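Local structure of DYNE8 (Micromonospora chersina, 4AMM) at residues Ala181-Ala186 and Leu296-Pro301. The protein probably transfers acyl units as the acyltransferase domain of an iterative polyketide synthase in the biosynthesis of the enediyne dynemicin. Numbering follows the deposited sequence.
Sequences AALSWA and LPWRRP
P301 lays its ring against L183 in the last turn of helix 178-185 and A186 just beyond its end, and each is met by a different ring atom. CB of P301 stands 3.9 Å from CB of A186, whose CA-CB bond is directed at the loop. CG of P301 lies 3.9 Å from CD2 of L183; these two side chains run side by side and point the same way. The torsion of L183 explains its reach: CG sits opposite the carbonyl carbon (chi1 -76°), and the two methyls diverge, CD2 toward P301 and CD1 toward W298. CD1 approaches the indole of W298 obliquely, 4.4 Å from CZ3, a loose apolar touch rather than a stack. The indole NE1 is engaged elsewhere, by a hydrogen bond to the carbonyl of A293, which helps to fix the ring's orientation.

Backbone proximity is tightest at A186 and P301, whose CA atoms are 5.0 Å apart. There the carbonyl O of A186 receives a CA-H...O contact from CA of P301 at 3.5 Å, bent to 126° at the hydrogen and therefore probably weak. W314 packs on both L183 and P301. The helix follows the GxSxG pattern that, in this family, probably forms the nucleophile elbow, and the loop leads into edge strand 305-306 of the parallel sheet. With no conventional hydrogen bond between the two segments and only 180 Å² buried in total, their mutual contact rests chiefly on a few apolar van der Waals contacts, while A186 and R299 find backbone hydrogen bonds with E302 and A188, just outside the two segments.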
loop_
_atom_site.group_PDB
_atom_site.type_symbol
_atom_site.label_atom_id
_atom_site.label_comp_id
_atom_site.label_asym_id
_atom_site.label_seq_id
_atom_site.Cartn_x
_atom_site.Cartn_y
_atom_site.Cartn_z
ATOM N N ALA A 181 -1.098 11.800 1.180
ATOM C CA ALA A 181 -0.929 11.473 -0.235
ATOM C C ALA A 181 -2.305 11.108 -0.780
ATOM O O ALA A 181 -2.590 11.489 -1.976
ATOM C CB ALA A 181 0.030 10.315 -0.392
ATOM N N ALA A 182 -3.163 10.397 -0.058
ATOM C CA ALA A 182 -4.496 10.066 -0.546
ATOM C C ALA A 182 -5.266 11.366 -0.830
ATOM O O ALA A 182 -5.980 11.433 -1.880
ATOM C CB ALA A 182 -5.250 9.146 0.419
ATOM N N LEU A 183 -5.203 12.329 0.070
ATOM C CA LEU A 183 -5.915 13.610 -0.150
ATOM C C LEU A 183 -5.332 14.296 -1.346
ATOM O O LEU A 183 -6.104 14.929 -2.102
ATOM C CB LEU A 183 -5.726 14.467 1.113
ATOM C CG LEU A 183 -6.619 13.993 2.250
ATOM C CD1 LEU A 183 -6.294 14.662 3.567
ATOM C CD2 LEU A 183 -8.153 14.240 1.994
ATOM N N SER A 184 -4.034 14.244 -1.604
ATOM C CA SER A 184 -3.422 14.901 -2.772
ATOM C C SER A 184 -3.940 14.219 -4.034
ATOM O O SER A 184 -4.391 14.875 -5.003
ATOM C CB SER A 184 -1.892 14.910 -2.723
ATOM O OG SER A 184 -1.393 15.746 -3.768
ATOM N N TRP A 185 -3.946 12.896 -4.039
ATOM C CA TRP A 185 -4.512 12.162 -5.179
ATOM C C TRP A 185 -5.948 12.548 -5.444
ATOM O O TRP A 185 -6.361 12.644 -6.647
ATOM C CB TRP A 185 -4.409 10.624 -4.881
ATOM C CG TRP A 185 -5.221 9.735 -5.858
ATOM C CD1 TRP A 185 -4.827 9.320 -7.108
ATOM C CD2 TRP A 185 -6.557 9.276 -5.639
ATOM N NE1 TRP A 185 -5.898 8.659 -7.722
ATOM C CE2 TRP A 185 -6.915 8.544 -6.822
ATOM C CE3 TRP A 185 -7.452 9.320 -4.551
ATOM C CZ2 TRP A 185 -8.140 7.948 -6.972
ATOM C CZ3 TRP A 185 -8.680 8.647 -4.699
ATOM C CH2 TRP A 185 -8.994 7.980 -5.906
ATOM N N ALA A 186 -6.722 12.787 -4.390
ATOM C CA ALA A 186 -8.154 13.117 -4.457
ATOM C C ALA A 186 -8.328 14.608 -4.822
ATOM O O ALA A 186 -9.508 15.043 -4.957
ATOM C CB ALA A 186 -8.893 12.745 -3.168
ATOM N N LEU A 296 -2.833 26.473 4.484
ATOM C CA LEU A 296 -2.820 25.922 3.108
ATOM C C LEU A 296 -4.162 26.059 2.448
ATOM O O LEU A 296 -5.213 25.987 3.084
ATOM C CB LEU A 296 -2.449 24.387 3.111
ATOM C CG LEU A 296 -1.086 24.208 3.739
ATOM C CD1 LEU A 296 -0.880 22.722 3.977
ATOM C CD2 LEU A 296 -0.005 24.786 2.948
ATOM N N PRO A 297 -4.142 26.147 1.112
ATOM C CA PRO A 297 -5.380 26.361 0.335
ATOM C C PRO A 297 -6.131 25.035 0.047
ATOM O O PRO A 297 -6.312 24.627 -1.118
ATOM C CB PRO A 297 -4.834 26.994 -0.954
ATOM C CG PRO A 297 -3.519 26.236 -1.183
ATOM C CD PRO A 297 -2.943 26.087 0.267
ATOM N N TRP A 298 -6.628 24.416 1.094
ATOM C CA TRP A 298 -7.391 23.150 0.953
ATOM C C TRP A 298 -8.588 23.198 0.057
ATOM O O TRP A 298 -9.346 24.220 0.102
ATOM C CB TRP A 298 -7.914 22.684 2.343
ATOM C CG TRP A 298 -6.780 22.333 3.288
ATOM C CD1 TRP A 298 -6.228 23.134 4.261
ATOM C CD2 TRP A 298 -6.087 21.090 3.349
ATOM N NE1 TRP A 298 -5.202 22.489 4.895
ATOM C CE2 TRP A 298 -5.091 21.231 4.349
ATOM C CE3 TRP A 298 -6.165 19.910 2.601
ATOM C CZ2 TRP A 298 -4.217 20.192 4.676
ATOM C CZ3 TRP A 298 -5.267 18.875 2.910
ATOM C CH2 TRP A 298 -4.323 19.013 3.948
ATOM N N ARG A 299 -8.787 22.170 -0.767
ATOM C CA ARG A 299 -10.033 22.011 -1.543
ATOM C C ARG A 299 -10.758 20.750 -1.125
ATOM O O ARG A 299 -10.147 19.824 -0.580
ATOM C CB ARG A 299 -9.697 21.958 -3.050
ATOM C CG ARG A 299 -8.771 23.097 -3.536
ATOM C CD ARG A 299 -8.773 23.325 -5.045
ATOM N NE ARG A 299 -7.813 24.384 -5.400
ATOM C CZ ARG A 299 -7.517 24.787 -6.644
ATOM N NH1 ARG A 299 -8.125 24.239 -7.700
ATOM N NH2 ARG A 299 -6.622 25.755 -6.835
ATOM N N ARG A 300 -12.041 20.685 -1.414
ATOM C CA ARG A 300 -12.809 19.509 -1.210
ATOM C C ARG A 300 -12.234 18.359 -2.057
ATOM O O ARG A 300 -11.937 18.581 -3.223
ATOM C CB ARG A 300 -14.239 19.788 -1.690
ATOM C CG ARG A 300 -15.202 18.707 -1.270
ATOM C CD ARG A 300 -16.686 19.158 -1.392
ATOM N NE ARG A 300 -17.619 18.282 -0.666
ATOM C CZ ARG A 300 -18.106 17.130 -1.139
ATOM N NH1 ARG A 300 -17.743 16.696 -2.353
ATOM N NH2 ARG A 300 -18.959 16.407 -0.403
ATOM N N PRO A 301 -12.066 17.157 -1.457
ATOM C CA PRO A 301 -11.642 16.020 -2.297
ATOM C C PRO A 301 -12.639 15.698 -3.370
ATOM O O PRO A 301 -13.867 15.757 -3.107
ATOM C CB PRO A 301 -11.610 14.841 -1.313
ATOM C CG PRO A 301 -11.351 15.430 0.008
ATOM C CD PRO A 301 -12.091 16.798 -0.027
#